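ABC transporter, solute-binding protein (Staphylococcus aureus, PDB 6LKH) probably serves as the solute-binding component of an ABC transporter, and holds glucose 6-phosphate in the cleft between its two lobes. Local coordinates at residues M98-V103 against R115-L120; L3-P8 against G52-G57. All coordinates share one frame; numbering follows the deposited sequence.

Interaction 1: residues M98-V103 against R115-L120; sequences MPTVIV and RGYQDL. With G6P (6-O-phosphono-alpha-D-glucopyranose), chain E.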
loop_
_atom_site.group_PDB
_atom_site.type_symbol
_atom_site.label_atom_id
_atom_site.label_comp_id
_atom_site.label_asym_id
_atom_site.label_seq_id
_atom_site.Cartn_x
_atom_site.Cartn_y
_atom_site.Cartn_z
ATOM N N MET A 98 -0.782 -8.705 17.916
ATOM C CA MET A 98 -1.976 -7.917 18.220
ATOM C C MET A 98 -1.697 -7.001 19.401
ATOM O O MET A 98 -1.620 -7.485 20.550
ATOM C CB MET A 98 -3.165 -8.824 18.525
ATOM C CG MET A 98 -4.476 -8.074 18.730
ATOM S SD MET A 98 -5.123 -7.364 17.204
ATOM C CE MET A 98 -5.684 -8.863 16.393
ATOM N N PRO A 99 -1.536 -5.698 19.186
ATOM C CA PRO A 99 -1.450 -4.780 20.324
ATOM C C PRO A 99 -2.730 -4.793 21.149
ATOM O O PRO A 99 -3.836 -4.924 20.617
ATOM C CB PRO A 99 -1.215 -3.418 19.663
ATOM C CG PRO A 99 -0.567 -3.742 18.366
ATOM C CD PRO A 99 -1.180 -5.037 17.918
ATOM N N THR A 100 -2.565 -4.692 22.466
ATOM C CA THR A 100 -3.661 -4.344 23.359
ATOM C C THR A 100 -3.664 -2.836 23.554
ATOM O O THR A 100 -2.606 -2.217 23.694
ATOM C CB THR A 100 -3.527 -5.044 24.713
ATOM O OG1 THR A 100 -2.321 -4.616 25.357
ATOM C CG2 THR A 100 -3.508 -6.555 24.537
ATOM N N VAL A 101 -4.857 -2.247 23.565
ATOM C CA VAL A 101 -4.988 -0.799 23.511
ATOM C C VAL A 101 -6.025 -0.325 24.517
ATOM O O VAL A 101 -6.839 -1.098 25.024
ATOM C CB VAL A 101 -5.377 -0.318 22.095
ATOM C CG1 VAL A 101 -4.328 -0.745 21.088
ATOM C CG2 VAL A 101 -6.741 -0.865 21.698
ATOM N N ILE A 102 -5.967 0.972 24.803
ATOM C CA ILE A 102 -7.044 1.694 25.464
ATOM C C ILE A 102 -7.841 2.409 24.384
ATOM O O ILE A 102 -7.268 3.104 23.536
ATOM C CB ILE A 102 -6.500 2.697 26.495
ATOM C CG1 ILE A 102 -5.649 1.976 27.545
ATOM C CG2 ILE A 102 -7.651 3.452 27.158
ATOM C CD1 ILE A 102 -4.870 2.901 28.455
ATOM N N VAL A 103 -9.156 2.239 24.406
ATOM C CA VAL A 103 -10.046 2.900 23.462
ATOM C C VAL A 103 -10.767 4.008 24.210
ATOM O O VAL A 103 -11.287 3.786 25.310
ATOM C CB VAL A 103 -11.035 1.912 22.821
ATOM C CG1 VAL A 103 -10.279 0.908 21.952
ATOM C CG2 VAL A 103 -11.850 1.197 23.884
ATOM N N ARG A 115 -3.615 8.742 28.377
ATOM C CA ARG A 115 -2.438 8.301 27.646
ATOM C C ARG A 115 -1.891 7.007 28.237
ATOM O O ARG A 115 -0.850 6.514 27.806
ATOM C CB ARG A 115 -1.356 9.383 27.676
ATOM C CG ARG A 115 -1.901 10.801 27.623
ATOM C CD ARG A 115 -0.898 11.803 28.171
ATOM N NE ARG A 115 -1.102 12.061 29.593
ATOM C CZ ARG A 115 -0.451 12.992 30.284
ATOM N NH1 ARG A 115 -0.701 13.157 31.575
ATOM N NH2 ARG A 115 0.448 13.758 29.683
ATOM N N GLY A 116 -2.593 6.458 29.226
ATOM C CA GLY A 116 -2.156 5.227 29.852
ATOM C C GLY A 116 -3.020 4.744 31.002
ATOM O O GLY A 116 -4.099 5.271 31.272
ATOM N N TYR A 117 -2.512 3.719 31.675
ATOM C CA TYR A 117 -3.177 3.097 32.751
ATOM C C TYR A 117 -3.241 4.104 33.875
ATOM O O TYR A 117 -4.247 4.211 34.524
ATOM C CB TYR A 117 -2.518 1.792 33.114
ATOM C CG TYR A 117 -2.554 0.780 32.015
ATOM C CD1 TYR A 117 -3.736 0.369 31.467
ATOM C CD2 TYR A 117 -1.412 0.223 31.545
ATOM C CE1 TYR A 117 -3.769 -0.570 30.472
ATOM C CE2 TYR A 117 -1.439 -0.712 30.548
ATOM C CZ TYR A 117 -2.616 -1.109 30.014
ATOM O OH TYR A 117 -2.608 -2.043 29.013
ATOM N N GLN A 118 -2.206 4.894 34.090
ATOM C CA GLN A 118 -2.262 5.789 35.241
ATOM C C GLN A 118 -3.347 6.843 35.065
ATOM O O GLN A 118 -4.039 7.199 36.026
ATOM C CB GLN A 118 -0.908 6.457 35.468
ATOM C CG GLN A 118 0.133 5.543 36.086
ATOM C CD GLN A 118 1.220 6.311 36.814
ATOM O OE1 GLN A 118 0.982 7.399 37.339
ATOM N NE2 GLN A 118 2.422 5.747 36.847
ATOM N N ASP A 119 -3.514 7.352 33.845
ATOM C CA ASP A 119 -4.552 8.345 33.612
ATOM C C ASP A 119 -5.946 7.760 33.801
ATOM O O ASP A 119 -6.880 8.492 34.145
ATOM C CB ASP A 119 -4.409 8.936 32.213
ATOM C CG ASP A 119 -3.283 9.939 32.121
ATOM O OD1 ASP A 119 -2.476 10.026 33.072
ATOM O OD2 ASP A 119 -3.213 10.648 31.098
ATOM N N LEU A 120 -6.111 6.451 33.590
ATOM C CA LEU A 120 -7.411 5.831 33.817
ATOM C C LEU A 120 -7.827 5.870 35.281
ATOM O O LEU A 120 -8.972 5.520 35.591
ATOM C CB LEU A 120 -7.404 4.379 33.330
ATOM C CG LEU A 120 -7.405 4.117 31.822
ATOM C CD1 LEU A 120 -7.522 2.629 31.569
ATOM C CD2 LEU A 120 -8.530 4.851 31.112
HETATM C C1 G6P E . -7.124 -12.141 19.704
HETATM C C2 G6P E . -6.290 -11.044 20.411
HETATM C C3 G6P E . -6.644 -10.855 21.831
HETATM C C4 G6P E . -8.090 -10.694 21.979
HETATM C C5 G6P E . -8.811 -11.954 21.516
HETATM C C6 G6P E . -10.273 -11.764 21.735
HETATM O O1 G6P E . -6.533 -13.378 19.943
HETATM O O2 G6P E . -4.894 -11.386 20.351
HETATM O O3 G6P E . -5.957 -9.630 22.342
HETATM O O4 G6P E . -8.387 -10.445 23.371
HETATM O O5 G6P E . -8.543 -12.227 20.086
HETATM O O6 G6P E . -10.744 -12.904 22.420
HETATM P P G6P E . -11.127 -12.801 24.064
HETATM O O1P G6P E . -12.611 -12.527 24.219
HETATM O O2P G6P E . -10.317 -11.669 24.712
HETATM O O3P G6P E . -10.776 -14.069 24.732
#
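A small, buried apolar contact is made where I102, on the long strand 92-105, meets the connecting segment 115-120 that precedes strand 129-132. One methyl group carries nearly all of it. CG1 of I102 stands anti to its carbonyl carbon (chi1 -58°), and the extended second torsion sends CD1 out from the strand into the connection. There it lies 3.6 Å from the backbone C of G116, with CD1 of L120 on a second side at 4.1 Å. The Y117 ring is met obliquely, I102 CD1 to Y117 CD1 being 4.1 Å. Two residues earlier on the strand, T100 OG1 and Y117 OH come no nearer than 4.5 Å, and each is satisfied elsewhere: the threonine by M212 O, the tyrosine by H143 ND1. Within 115-120, R115 NE meets D119 OD2 at 3.0 Å in a nearly straight salt bridge, in which the carboxylate oxygen is met on its syn side, close to the guanidinium plane. E209 adds a second brace, its two carboxylate oxygens accepting the N-H groups of Y117 and Q118. L186, on the neighbouring strand 184-188, touches both I102 and L120. At the other end of the strand segment, M98 CB lies 3.6 Å from O2 of the bound glucose 6-phosphate. The arrangement belongs to the second lobe of a type II periplasmic-binding-protein fold, where a sheet strand reaches from the packed interior to the ligand cleft.

Interaction 2: residues L3-P8 against G52-G57; sequences LTVYSP and GDVFMG. With G6P (6-O-phosphono-alpha-D-glucopyranose), chain E.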
loop_
_atom_site.group_PDB
_atom_site.type_symbol
_atom_site.label_atom_id
_atom_site.label_comp_id
_atom_site.label_asym_id
_atom_site.label_seq_id
_atom_site.Cartn_x
_atom_site.Cartn_y
_atom_site.Cartn_z
ATOM N N LEU A 3 -14.547 -29.448 9.220
ATOM C CA LEU A 3 -13.328 -29.078 9.926
ATOM C C LEU A 3 -13.691 -27.979 10.917
ATOM O O LEU A 3 -13.986 -26.849 10.517
ATOM C CB LEU A 3 -12.267 -28.610 8.933
ATOM C CG LEU A 3 -10.798 -28.653 9.349
ATOM C CD1 LEU A 3 -9.934 -28.339 8.143
ATOM C CD2 LEU A 3 -10.503 -27.682 10.482
ATOM N N THR A 4 -13.670 -28.303 12.204
ATOM C CA THR A 4 -14.136 -27.386 13.235
ATOM C C THR A 4 -12.962 -26.609 13.811
ATOM O O THR A 4 -11.879 -27.162 14.029
ATOM C CB THR A 4 -14.868 -28.142 14.344
ATOM O OG1 THR A 4 -15.908 -28.939 13.765
ATOM C CG2 THR A 4 -15.481 -27.173 15.342
ATOM N N VAL A 5 -13.185 -25.319 14.049
ATOM C CA VAL A 5 -12.147 -24.403 14.499
ATOM C C VAL A 5 -12.683 -23.617 15.684
ATOM O O VAL A 5 -13.756 -23.010 15.598
ATOM C CB VAL A 5 -11.708 -23.443 13.376
ATOM C CG1 VAL A 5 -10.719 -22.407 13.902
ATOM C CG2 VAL A 5 -11.101 -24.219 12.212
ATOM N N TYR A 6 -11.938 -23.624 16.786
ATOM C CA TYR A 6 -12.217 -22.739 17.908
ATOM C C TYR A 6 -11.453 -21.442 17.698
ATOM O O TYR A 6 -10.260 -21.465 17.386
ATOM C CB TYR A 6 -11.794 -23.361 19.239
ATOM C CG TYR A 6 -12.352 -24.734 19.523
ATOM C CD1 TYR A 6 -11.711 -25.871 19.059
ATOM C CD2 TYR A 6 -13.500 -24.895 20.282
ATOM C CE1 TYR A 6 -12.209 -27.134 19.329
ATOM C CE2 TYR A 6 -14.004 -26.152 20.559
ATOM C CZ TYR A 6 -13.355 -27.270 20.079
ATOM O OH TYR A 6 -13.856 -28.525 20.349
ATOM N N SER A 7 -12.134 -20.313 17.871
ATOM C CA SER A 7 -11.421 -19.060 17.785
ATOM C C SER A 7 -12.119 -18.026 18.645
ATOM O O SER A 7 -13.355 -17.951 18.626
ATOM C CB SER A 7 -11.317 -18.530 16.354
ATOM O OG SER A 7 -10.516 -17.355 16.327
ATOM N N PRO A 8 -11.369 -17.235 19.412
ATOM C CA PRO A 8 -11.945 -16.040 20.032
ATOM C C PRO A 8 -12.030 -14.838 19.105
ATOM O O PRO A 8 -12.498 -13.780 19.540
ATOM C CB PRO A 8 -10.976 -15.765 21.188
ATOM C CG PRO A 8 -9.678 -16.271 20.693
ATOM C CD PRO A 8 -10.011 -17.509 19.914
ATOM N N GLY A 52 -13.325 -30.456 18.146
ATOM C CA GLY A 52 -12.900 -29.881 16.894
ATOM C C GLY A 52 -11.434 -30.170 16.637
ATOM O O GLY A 52 -10.762 -30.903 17.366
ATOM N N ASP A 53 -10.927 -29.550 15.573
ATOM C CA ASP A 53 -9.613 -29.884 15.043
ATOM C C ASP A 53 -8.554 -28.821 15.278
ATOM O O ASP A 53 -7.371 -29.159 15.321
ATOM C CB ASP A 53 -9.708 -30.143 13.533
ATOM C CG ASP A 53 -10.750 -31.193 13.185
ATOM O OD1 ASP A 53 -10.529 -32.382 13.494
ATOM O OD2 ASP A 53 -11.797 -30.828 12.613
ATOM N N VAL A 54 -8.933 -27.553 15.411
ATOM C CA VAL A 54 -7.967 -26.460 15.337
ATOM C C VAL A 54 -8.392 -25.352 16.289
ATOM O O VAL A 54 -9.575 -25.010 16.385
ATOM C CB VAL A 54 -7.840 -25.936 13.888
ATOM C CG1 VAL A 54 -6.965 -24.686 13.825
ATOM C CG2 VAL A 54 -7.281 -27.014 12.973
ATOM N N PHE A 55 -7.409 -24.786 16.988
ATOM C CA PHE A 55 -7.605 -23.627 17.850
ATOM C C PHE A 55 -6.732 -22.500 17.321
ATOM O O PHE A 55 -5.511 -22.662 17.210
ATOM C CB PHE A 55 -7.240 -23.948 19.302
ATOM C CG PHE A 55 -7.921 -23.069 20.313
ATOM C CD1 PHE A 55 -7.689 -21.700 20.340
ATOM C CD2 PHE A 55 -8.783 -23.615 21.248
ATOM C CE1 PHE A 55 -8.317 -20.893 21.277
ATOM C CE2 PHE A 55 -9.411 -22.819 22.186
ATOM C CZ PHE A 55 -9.181 -21.455 22.201
ATOM N N MET A 56 -7.349 -21.366 16.993
ATOM C CA MET A 56 -6.623 -20.208 16.492
ATOM C C MET A 56 -7.101 -18.959 17.214
ATOM O O MET A 56 -8.301 -18.781 17.445
ATOM C CB MET A 56 -6.796 -20.032 14.978
ATOM C CG MET A 56 -8.212 -19.703 14.522
ATOM S SD MET A 56 -8.330 -19.551 12.720
ATOM C CE MET A 56 -7.193 -18.202 12.391
ATOM N N GLY A 57 -6.156 -18.103 17.572
ATOM C CA GLY A 57 -6.458 -16.912 18.331
ATOM C C GLY A 57 -6.235 -17.114 19.820
ATOM O O GLY A 57 -6.254 -18.232 20.345
HETATM C C1 G6P E . -7.124 -12.141 19.704
HETATM C C2 G6P E . -6.290 -11.044 20.411
HETATM C C3 G6P E . -6.644 -10.855 21.831
HETATM C C4 G6P E . -8.090 -10.694 21.979
HETATM C C5 G6P E . -8.811 -11.954 21.516
HETATM C C6 G6P E . -10.273 -11.764 21.735
HETATM O O1 G6P E . -6.533 -13.378 19.943
HETATM O O2 G6P E . -4.894 -11.386 20.351
HETATM O O3 G6P E . -5.957 -9.630 22.342
HETATM O O4 G6P E . -8.387 -10.445 23.371
HETATM O O5 G6P E . -8.543 -12.227 20.086
HETATM O O6 G6P E . -10.744 -12.904 22.420
HETATM P P G6P E . -11.127 -12.801 24.064
HETATM O O1P G6P E . -12.611 -12.527 24.219
HETATM O O2P G6P E . -10.317 -11.669 24.712
HETATM O O3P G6P E . -10.776 -14.069 24.732
#
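Y6 and F55 meet through a methylene rather than through stacked rings: Y6 CB sits over one face of the F55 ring, 4.0 Å from its centroid, while the rings themselves, 18° from parallel, are displaced so far that little of one lies over the other. With CG beside its backbone N (chi1 -54°), Y6 carries its ring back along the strand to G52, whose N-H reaches Y6 OH at 3.0 Å in an almost straight bond. V5, V54 and M56 pack along the other face of the sheet, V5 CG1 lying 3.7 Å from M56 CG. Between these layers run the backbone bonds of the parallel strand pair, Y6 N to V54 O (2.8 Å) and M56 N to Y6 O (2.9 Å). At the N-terminal end of the pair, D53 N and, weakly, V54 N share T4 O, and D53 OD2 takes T4 N at 3.2 Å on its anti side. The strand order 28-33, 2-7, 54-56, with helices 11-25 and 36-45 in the connections, is the beta-alpha-beta core of the first lobe of a periplasmic-binding-protein fold. At the C-terminal ends S7 OG donates to M56 O at 2.9 Å, from above the carbonyl plane, and also pairs with Y9 N; P8 lies against F55 and G57 and borders O6 of the sugar phosphate. Farther out, E46 holds Y6 OH, N223 ND2 and H227 N donate to D53 OD1, helix 36-45 covers F55, and helix 230-237 sets L233 against V5.

Overall arrangement
Both contacts are buried and reach the same mixed sheet, but they lie on opposite sides of the chain's centre, their own centres about 29 Å apart. Interaction 2 joins two neighbouring strands, so backbone bonds run through it and side chains are sorted onto two faces. Interaction 1 sets a strand against a connecting segment and is far smaller, made by apolar touching, with its polar bonds confined to 115-120 or spent on outside partners. The glucose 6-phosphate spans the gap: M98 of interaction 1 approaches its sugar, P8 and G57 of interaction 2 approach it from the other lobe, and T36, G58, T138, T139 and T170 supply hydrogen bonds.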